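Local coordinates for protein titin (Homo sapiens, PDB 3LCY) that builds a giant elastic filament of the muscle sarcomere, here represented by two tandem immunoglobulin domains of its A-band region, at residues A116-R130 with T155-Q167. Sequence-based numbering, arbitrary orientation.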
ATOM      1  N   ALA A 116     -22.115  11.893  19.456  1.00 39.72           N
ATOM      2  CA  ALA A 116     -23.156  12.793  19.943  1.00 37.92           C
ATOM      3  C   ALA A 116     -24.488  12.438  19.301  1.00 38.91           C
ATOM      4  O   ALA A 116     -24.537  12.093  18.126  1.00 37.18           O
ATOM      5  CB  ALA A 116     -22.793  14.227  19.652  1.00 36.70           C
ATOM      6  N   VAL A 117     -25.571  12.523  20.060  1.00 39.34           N
ATOM      7  CA  VAL A 117     -26.870  12.181  19.506  1.00 42.04           C
ATOM      8  C   VAL A 117     -27.262  13.115  18.376  1.00 39.41           C
ATOM      9  O   VAL A 117     -27.173  14.329  18.496  1.00 37.69           O
ATOM     10  CB  VAL A 117     -27.976  12.220  20.576  1.00 44.78           C
ATOM     11  CG1 VAL A 117     -29.228  11.529  20.073  1.00 42.99           C
ATOM     12  CG2 VAL A 117     -27.496  11.585  21.856  1.00 47.82           C
ATOM     13  N   GLY A 118     -27.709  12.522  17.281  1.00 38.17           N
ATOM     14  CA  GLY A 118     -28.141  13.254  16.111  1.00 39.92           C
ATOM     15  C   GLY A 118     -27.023  13.635  15.167  1.00 42.30           C
ATOM     16  O   GLY A 118     -27.273  14.118  14.073  1.00 45.68           O
ATOM     17  N   SER A 119     -25.787  13.397  15.577  1.00 42.14           N
ATOM     18  CA  SER A 119     -24.639  13.715  14.736  1.00 44.67           C
ATOM     19  C   SER A 119     -24.129  12.494  13.980  1.00 42.79           C
ATOM     20  O   SER A 119     -24.538  11.365  14.247  1.00 42.58           O
ATOM     21  CB  SER A 119     -23.504  14.309  15.574  1.00 46.28           C
ATOM     22  OG  SER A 119     -22.918  13.326  16.411  1.00 49.34           O
ATOM     23  N   THR A 120     -23.225  12.734  13.036  1.00 39.32           N
ATOM     24  CA  THR A 120     -22.601  11.658  12.281  1.00 34.92           C
ATOM     25  C   THR A 120     -21.379  11.138  13.023  1.00 30.77           C
ATOM     26  O   THR A 120     -20.586  11.917  13.549  1.00 27.61           O
ATOM     27  CB  THR A 120     -22.172  12.129  10.883  1.00 33.57           C
ATOM     28  OG1 THR A 120     -23.334  12.382  10.086  1.00 32.02           O
ATOM     29  CG2 THR A 120     -21.319  11.070  10.203  1.00 35.35           C
ATOM     30  N   LEU A 121     -21.234   9.818  13.071  1.00 28.98           N
ATOM     31  CA  LEU A 121     -20.079   9.207  13.714  1.00 31.63           C
ATOM     32  C   LEU A 121     -19.217   8.476  12.693  1.00 33.72           C
ATOM     33  O   LEU A 121     -19.704   7.621  11.953  1.00 34.90           O
ATOM     34  CB  LEU A 121     -20.520   8.248  14.819  1.00 31.66           C
ATOM     35  CG  LEU A 121     -19.388   7.516  15.542  1.00 34.76           C
ATOM     36  CD1 LEU A 121     -18.390   8.509  16.121  1.00 39.55           C
ATOM     37  CD2 LEU A 121     -19.937   6.606  16.628  1.00 34.85           C
ATOM     38  N   ARG A 122     -17.933   8.814  12.653  1.00 29.86           N
ATOM     39  CA  ARG A 122     -17.022   8.194  11.700  1.00 29.51           C
ATOM     40  C   ARG A 122     -15.946   7.377  12.407  1.00 29.29           C
ATOM     41  O   ARG A 122     -15.199   7.896  13.235  1.00 28.58           O
ATOM     42  CB  ARG A 122     -16.383   9.254  10.798  1.00 30.27           C
ATOM     43  CG  ARG A 122     -17.389  10.195  10.147  1.00 34.37           C
ATOM     44  CD  ARG A 122     -16.707  11.315   9.371  1.00 34.60           C
ATOM     45  NE  ARG A 122     -16.616  11.036   7.941  1.00 37.55           N
ATOM     46  CZ  ARG A 122     -17.565  11.336   7.059  1.00 38.47           C
ATOM     47  NH1 ARG A 122     -17.401  11.050   5.775  1.00 40.76           N
ATOM     48  NH2 ARG A 122     -18.680  11.929   7.460  1.00 39.79           N
ATOM     49  N   LEU A 123     -15.852   6.099  12.054  1.00 29.50           N
ATOM     50  CA  LEU A 123     -14.837   5.226  12.620  1.00 27.05           C
ATOM     51  C   LEU A 123     -13.817   5.063  11.503  1.00 27.42           C
ATOM     52  O   LEU A 123     -14.117   4.520  10.451  1.00 24.30           O
ATOM     53  CB  LEU A 123     -15.436   3.887  13.027  1.00 29.05           C
ATOM     54  CG  LEU A 123     -15.950   3.779  14.462  1.00 30.70           C
ATOM     55  CD1 LEU A 123     -16.504   5.093  14.941  1.00 31.30           C
ATOM     56  CD2 LEU A 123     -16.994   2.693  14.574  1.00 29.11           C
ATOM     57  N   HIS A 124     -12.606   5.542  11.746  1.00 27.81           N
ATOM     58  CA  HIS A 124     -11.538   5.515  10.753  1.00 28.59           C
ATOM     59  C   HIS A 124     -10.407   4.585  11.185  1.00 29.82           C
ATOM     60  O   HIS A 124      -9.521   4.981  11.939  1.00 32.95           O
ATOM     61  CB  HIS A 124     -11.011   6.934  10.533  1.00 28.40           C
ATOM     62  CG  HIS A 124     -10.009   7.046   9.430  1.00 25.90           C
ATOM     63  ND1 HIS A 124     -10.362   7.097   8.102  1.00 17.18           N
ATOM     64  CD2 HIS A 124      -8.653   7.130   9.460  1.00 23.81           C
ATOM     65  CE1 HIS A 124      -9.276   7.204   7.358  1.00 22.34           C
ATOM     66  NE2 HIS A 124      -8.226   7.226   8.163  1.00 21.93           N
ATOM     67  N   VAL A 125     -10.444   3.347  10.699  1.00 30.97           N
ATOM     68  CA  VAL A 125      -9.488   2.325  11.122  1.00 29.46           C
ATOM     69  C   VAL A 125      -8.343   2.123  10.131  1.00 26.50           C
ATOM     70  O   VAL A 125      -8.556   1.675   9.004  1.00 23.43           O
ATOM     71  CB  VAL A 125     -10.183   0.968  11.357  1.00 30.51           C
ATOM     72  CG1 VAL A 125      -9.182  -0.064  11.852  1.00 32.26           C
ATOM     73  CG2 VAL A 125     -11.326   1.117  12.345  1.00 29.12           C
ATOM     74  N   MET A 126      -7.129   2.427  10.567  1.00 27.05           N
ATOM     75  CA  MET A 126      -5.940   2.193   9.765  1.00 26.00           C
ATOM     76  C   MET A 126      -5.483   0.741   9.935  1.00 26.96           C
ATOM     77  O   MET A 126      -5.508   0.186  11.016  1.00 30.20           O
ATOM     78  CB  MET A 126      -4.831   3.161  10.143  1.00 25.17           C
ATOM     79  CG  MET A 126      -5.176   4.619   9.973  1.00 24.46           C
ATOM     80  SD  MET A 126      -5.298   5.190   8.281  1.00 42.78           S
ATOM     81  CE  MET A 126      -3.607   5.172   7.756  1.00 23.31           C
ATOM     82  N   TYR A 127      -5.074   0.119   8.851  1.00 24.49           N
ATOM     83  CA  TYR A 127      -4.649  -1.262   8.910  1.00 24.52           C
ATOM     84  C   TYR A 127      -3.460  -1.549   8.024  1.00 24.46           C
ATOM     85  O   TYR A 127      -3.138  -0.796   7.127  1.00 19.38           O
ATOM     86  CB  TYR A 127      -5.786  -2.183   8.492  1.00 23.63           C
ATOM     87  CG  TYR A 127      -6.003  -2.203   7.012  1.00 26.07           C
ATOM     88  CD1 TYR A 127      -5.325  -3.088   6.208  1.00 25.14           C
ATOM     89  CD2 TYR A 127      -6.867  -1.314   6.412  1.00 22.98           C
ATOM     90  CE1 TYR A 127      -5.504  -3.090   4.871  1.00 20.96           C
ATOM     91  CE2 TYR A 127      -7.054  -1.324   5.068  1.00 20.34           C
ATOM     92  CZ  TYR A 127      -6.371  -2.214   4.310  1.00 20.49           C
ATOM     93  OH  TYR A 127      -6.551  -2.244   2.973  1.00 24.09           O
ATOM     94  N   ILE A 128      -2.805  -2.658   8.305  1.00 26.66           N
ATOM     95  CA  ILE A 128      -1.731  -3.114   7.467  1.00 24.09           C
ATOM     96  C   ILE A 128      -2.131  -4.484   6.944  1.00 22.04           C
ATOM     97  O   ILE A 128      -2.396  -5.381   7.705  1.00 24.13           O
ATOM     98  CB  ILE A 128      -0.404  -3.213   8.232  1.00 23.68           C
ATOM     99  CG1 ILE A 128       0.154  -1.827   8.502  1.00 23.44           C
ATOM    100  CG2 ILE A 128       0.596  -3.999   7.451  1.00 21.23           C
ATOM    101  CD1 ILE A 128       1.352  -1.824   9.372  1.00 20.57           C
ATOM    102  N   GLY A 129      -2.176  -4.637   5.634  1.00 19.77           N
ATOM    103  CA  GLY A 129      -2.445  -5.917   5.036  1.00 19.82           C
ATOM    104  C   GLY A 129      -2.244  -5.990   3.545  1.00 22.58           C
ATOM    105  O   GLY A 129      -2.845  -5.277   2.836  1.00 23.09           O
ATOM    106  N   ARG A 130      -1.389  -6.882   3.068  1.00 23.95           N
ATOM    107  CA  ARG A 130      -1.188  -7.029   1.628  1.00 22.00           C
ATOM    108  C   ARG A 130      -1.275  -8.505   1.266  1.00 23.41           C
ATOM    109  O   ARG A 130      -0.662  -9.322   1.926  1.00 27.17           O
ATOM    110  CB  ARG A 130       0.141  -6.426   1.183  1.00 22.41           C
ATOM    111  CG  ARG A 130       0.141  -4.912   1.139  1.00 23.84           C
ATOM    112  CD  ARG A 130      -1.062  -4.371   0.388  1.00 22.57           C
ATOM    113  NE  ARG A 130      -1.004  -2.922   0.230  1.00 22.06           N
ATOM    114  CZ  ARG A 130      -1.764  -2.060   0.889  1.00 19.02           C
ATOM    115  NH1 ARG A 130      -2.658  -2.491   1.756  1.00 18.14           N
ATOM    116  NH2 ARG A 130      -1.628  -0.763   0.675  1.00 19.72           N
ATOM    117  N   THR A 155     -10.339   1.294   1.650  1.00 23.79           N
ATOM    118  CA  THR A 155      -9.145   1.720   0.928  1.00 28.48           C
ATOM    119  C   THR A 155      -7.981   0.786   1.249  1.00 27.38           C
ATOM    120  O   THR A 155      -8.049   0.008   2.201  1.00 28.00           O
ATOM    121  CB  THR A 155      -8.785   3.182   1.290  1.00 32.19           C
ATOM    122  OG1 THR A 155      -9.689   4.075   0.629  1.00 31.88           O
ATOM    123  CG2 THR A 155      -7.362   3.532   0.879  1.00 37.21           C
ATOM    124  N   GLU A 156      -6.921   0.855   0.449  1.00 24.26           N
ATOM    125  CA  GLU A 156      -5.729   0.049   0.681  1.00 24.21           C
ATOM    126  C   GLU A 156      -4.936   0.557   1.885  1.00 21.48           C
ATOM    127  O   GLU A 156      -3.831   0.089   2.155  1.00 20.88           O
ATOM    128  CB  GLU A 156      -4.841   0.013  -0.566  1.00 26.51           C
ATOM    129  CG  GLU A 156      -4.004   1.264  -0.792  1.00 29.48           C
ATOM    130  CD  GLU A 156      -4.784   2.394  -1.440  1.00 33.61           C
ATOM    131  OE1 GLU A 156      -6.017   2.268  -1.591  1.00 32.14           O
ATOM    132  OE2 GLU A 156      -4.156   3.411  -1.801  1.00 37.03           O
ATOM    133  N   HIS A 157      -5.511   1.507   2.614  1.00 24.47           N
ATOM    134  CA  HIS A 157      -4.850   2.056   3.793  1.00 24.12           C
ATOM    135  C   HIS A 157      -5.756   2.067   5.020  1.00 26.89           C
ATOM    136  O   HIS A 157      -5.276   2.154   6.150  1.00 30.86           O
ATOM    137  CB  HIS A 157      -4.326   3.468   3.514  1.00 26.22           C
ATOM    138  CG  HIS A 157      -3.146   3.506   2.608  1.00 32.56           C
ATOM    139  ND1 HIS A 157      -1.989   2.782   2.842  1.00 35.09           N
ATOM    140  CD2 HIS A 157      -2.908   4.196   1.459  1.00 30.89           C
ATOM    141  CE1 HIS A 157      -1.116   3.011   1.891  1.00 34.64           C
ATOM    142  NE2 HIS A 157      -1.654   3.874   1.032  1.00 33.31           N
ATOM    143  N   TYR A 158      -7.064   1.978   4.804  1.00 22.82           N
ATOM    144  CA  TYR A 158      -8.007   2.034   5.917  1.00 21.02           C
ATOM    145  C   TYR A 158      -9.395   1.527   5.545  1.00 18.56           C
ATOM    146  O   TYR A 158      -9.725   1.377   4.369  1.00 17.04           O
ATOM    147  CB  TYR A 158      -8.119   3.468   6.447  1.00 23.14           C
ATOM    148  CG  TYR A 158      -8.579   4.463   5.402  1.00 20.99           C
ATOM    149  CD1 TYR A 158      -7.681   5.339   4.807  1.00 18.37           C
ATOM    150  CD2 TYR A 158      -9.909   4.514   5.001  1.00 19.10           C
ATOM    151  CE1 TYR A 158      -8.095   6.242   3.849  1.00 17.30           C
ATOM    152  CE2 TYR A 158     -10.332   5.414   4.043  1.00 20.47           C
ATOM    153  CZ  TYR A 158      -9.420   6.276   3.469  1.00 20.22           C
ATOM    154  OH  TYR A 158      -9.826   7.176   2.512  1.00 20.33           O
ATOM    155  N   THR A 159     -10.204   1.267   6.567  1.00 19.95           N
ATOM    156  CA  THR A 159     -11.621   1.006   6.382  1.00 19.10           C
ATOM    157  C   THR A 159     -12.411   2.056   7.160  1.00 22.47           C
ATOM    158  O   THR A 159     -12.251   2.199   8.373  1.00 20.32           O
ATOM    159  CB  THR A 159     -12.004  -0.412   6.838  1.00 18.39           C
ATOM    160  OG1 THR A 159     -13.429  -0.557   6.811  1.00 21.65           O
ATOM    161  CG2 THR A 159     -11.492  -0.680   8.244  1.00 17.91           C
ATOM    162  N   HIS A 160     -13.248   2.804   6.448  1.00 25.81           N
ATOM    163  CA  HIS A 160     -13.910   3.967   7.028  1.00 27.16           C
ATOM    164  C   HIS A 160     -15.421   3.789   7.108  1.00 27.24           C
ATOM    165  O   HIS A 160     -16.100   3.715   6.086  1.00 26.46           O
ATOM    166  CB  HIS A 160     -13.570   5.221   6.217  1.00 28.90           C
ATOM    167  CG  HIS A 160     -14.018   6.497   6.856  1.00 33.40           C
ATOM    168  ND1 HIS A 160     -13.206   7.246   7.673  1.00 35.93           N
ATOM    169  CD2 HIS A 160     -15.205   7.157   6.796  1.00 36.54           C
ATOM    170  CE1 HIS A 160     -13.865   8.316   8.091  1.00 36.65           C
ATOM    171  NE2 HIS A 160     -15.078   8.280   7.572  1.00 37.22           N
ATOM    172  N   LEU A 161     -15.941   3.723   8.330  1.00 24.27           N
ATOM    173  CA  LEU A 161     -17.377   3.590   8.550  1.00 21.30           C
ATOM    174  C   LEU A 161     -17.983   4.908   9.018  1.00 25.65           C
ATOM    175  O   LEU A 161     -17.575   5.460  10.039  1.00 27.72           O
ATOM    176  CB  LEU A 161     -17.670   2.495   9.578  1.00 23.42           C
ATOM    177  CG  LEU A 161     -19.120   2.386  10.061  1.00 24.48           C
ATOM    178  CD1 LEU A 161     -20.042   1.991   8.919  1.00 26.11           C
ATOM    179  CD2 LEU A 161     -19.241   1.395  11.207  1.00 22.72           C
ATOM    180  N   VAL A 162     -18.985   5.366   8.307  1.00 22.11           N
ATOM    181  CA  VAL A 162     -19.725   6.543   8.686  1.00 24.20           C
ATOM    182  C   VAL A 162     -21.220   6.301   9.006  1.00 26.89           C
ATOM    183  O   VAL A 162     -21.951   5.762   8.256  1.00 30.89           O
ATOM    184  CB  VAL A 162     -19.477   7.698   7.682  1.00 25.17           C
ATOM    185  CG1 VAL A 162     -19.499   7.250   6.345  1.00 24.24           C
ATOM    186  CG2 VAL A 162     -20.438   8.729   7.818  1.00 28.54           C
ATOM    187  N   MET A 163     -21.646   6.717  10.164  1.00 23.09           N
ATOM    188  CA  MET A 163     -22.996   6.506  10.561  1.00 24.13           C
ATOM    189  C   MET A 163     -23.709   7.814  10.712  1.00 26.65           C
ATOM    190  O   MET A 163     -23.315   8.651  11.443  1.00 26.67           O
ATOM    191  CB  MET A 163     -23.038   5.668  11.819  1.00 26.76           C
ATOM    192  CG  MET A 163     -22.767   4.219  11.544  1.00 29.81           C
ATOM    193  SD  MET A 163     -22.458   3.125  12.888  1.00 42.82           S
ATOM    194  CE  MET A 163     -21.723   4.173  14.046  1.00 33.29           C
ATOM    195  N   LYS A 164     -24.785   7.974   9.984  1.00 29.81           N
ATOM    196  CA  LYS A 164     -25.534   9.197  10.014  1.00 34.78           C
ATOM    197  C   LYS A 164     -26.586   9.213  11.071  1.00 39.79           C
ATOM    198  O   LYS A 164     -27.235   8.253  11.277  1.00 40.14           O
ATOM    199  CB  LYS A 164     -26.198   9.422   8.689  1.00 38.77           C
ATOM    200  CG  LYS A 164     -25.644  10.565   7.975  1.00 50.18           C
ATOM    201  CD  LYS A 164     -26.337  10.854   6.680  1.00 59.66           C
ATOM    202  CE  LYS A 164     -25.680  10.207   5.493  1.00 63.49           C
ATOM    203  NZ  LYS A 164     -26.482  10.427   4.262  1.00 65.87           N
ATOM    204  N   ASN A 165     -26.768  10.333  11.724  1.00 44.66           N
ATOM    205  CA  ASN A 165     -27.828  10.504  12.681  1.00 48.87           C
ATOM    206  C   ASN A 165     -27.929   9.459  13.732  1.00 50.92           C
ATOM    207  O   ASN A 165     -28.910   8.776  13.844  1.00 52.85           O
ATOM    208  CB  ASN A 165     -29.191  10.771  12.064  1.00 52.93           C
ATOM    209  CG  ASN A 165     -30.291  10.912  13.129  1.00 59.90           C
ATOM    210  OD1 ASN A 165     -30.870   9.936  13.548  1.00 62.98           O
ATOM    211  ND2 ASN A 165     -30.558  12.117  13.562  1.00 61.19           N
ATOM    212  N   VAL A 166     -26.867   9.326  14.507  1.00 48.73           N
ATOM    213  CA  VAL A 166     -26.826   8.328  15.555  1.00 47.32           C
ATOM    214  C   VAL A 166     -27.813   8.556  16.689  1.00 48.38           C
ATOM    215  O   VAL A 166     -28.019   9.675  17.147  1.00 50.28           O
ATOM    216  CB  VAL A 166     -25.413   8.194  16.135  1.00 43.41           C
ATOM    217  CG1 VAL A 166     -24.423   7.947  15.022  1.00 42.98           C
ATOM    218  CG2 VAL A 166     -25.044   9.431  16.921  1.00 42.41           C
ATOM    219  N   GLN A 167     -28.410   7.458  17.127  1.00 46.80           N
ATOM    220  CA  GLN A 167     -29.359   7.449  18.222  1.00 47.36           C
ATOM    221  C   GLN A 167     -28.910   6.305  19.115  1.00 46.18           C
ATOM    222  O   GLN A 167     -28.430   5.292  18.624  1.00 39.54           O
ATOM    223  CB  GLN A 167     -30.782   7.254  17.714  1.00 48.68           C
ATOM    224  CG  GLN A 167     -31.339   8.474  17.012  1.00 53.39           C
ATOM    225  CD  GLN A 167     -31.290   9.710  17.884  1.00 60.50           C
ATOM    226  OE1 GLN A 167     -31.326   9.619  19.105  1.00 63.44           O
ATOM    227  NE2 GLN A 167     -31.209  10.874  17.259  1.00 62.03           N
TER
HETATM  228  O   HOH W   1     -25.861  13.300  10.958  1.00 34.13           O
HETATM  229  O   HOH W   2      -2.618   2.157   7.172  1.00 29.60           O
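His124 and Tyr158 meet on the outer face of an antiparallel strand pair, 121-130 with 158-163, in the second I-set immunoglobulin domain of the tandem. Here His124 CE1 is the bump, set 3.4 Å from Tyr158 CG and over the middle of the phenol ring, while Thr155 CB covers the opposite ring face; the ring planes are inclined at 44°. The His124 ring, swung opposite the backbone N by chi1 of -174°, also turns its ND1 to His160 ND1, 2.9 Å away, in a hydrogen bond, the two imidazoles meeting rim to rim. Beyond it, His160 NE2 takes a weak bond from Arg122 NE, and Val162 CG2 lies over one face of that guanidinium, toward its rim. Thr120 CG2 closes the row against Val162 CG2.

Leu121, Leu123 and Val125 each exchange two backbone hydrogen bonds with Met163, Leu161 and Thr159; their side chains look into the sandwich, against strands 134-139 and 185-195. Past the strand end, Val166 N and O bond Ser119 O and Gly118 N of the type II turn 116-119, while its CG1 packs on Leu121 CB.

At the far end, the Tyr127 ring sets its edge against the 155-158 backbone, and its OH reaches a lone pair of Thr155 O at 2.8 Å. Arg130, salt-bridged through NE to Glu75, grips Glu156 O end-on with NH1 and NH2, from opposite faces of the carbonyl plane.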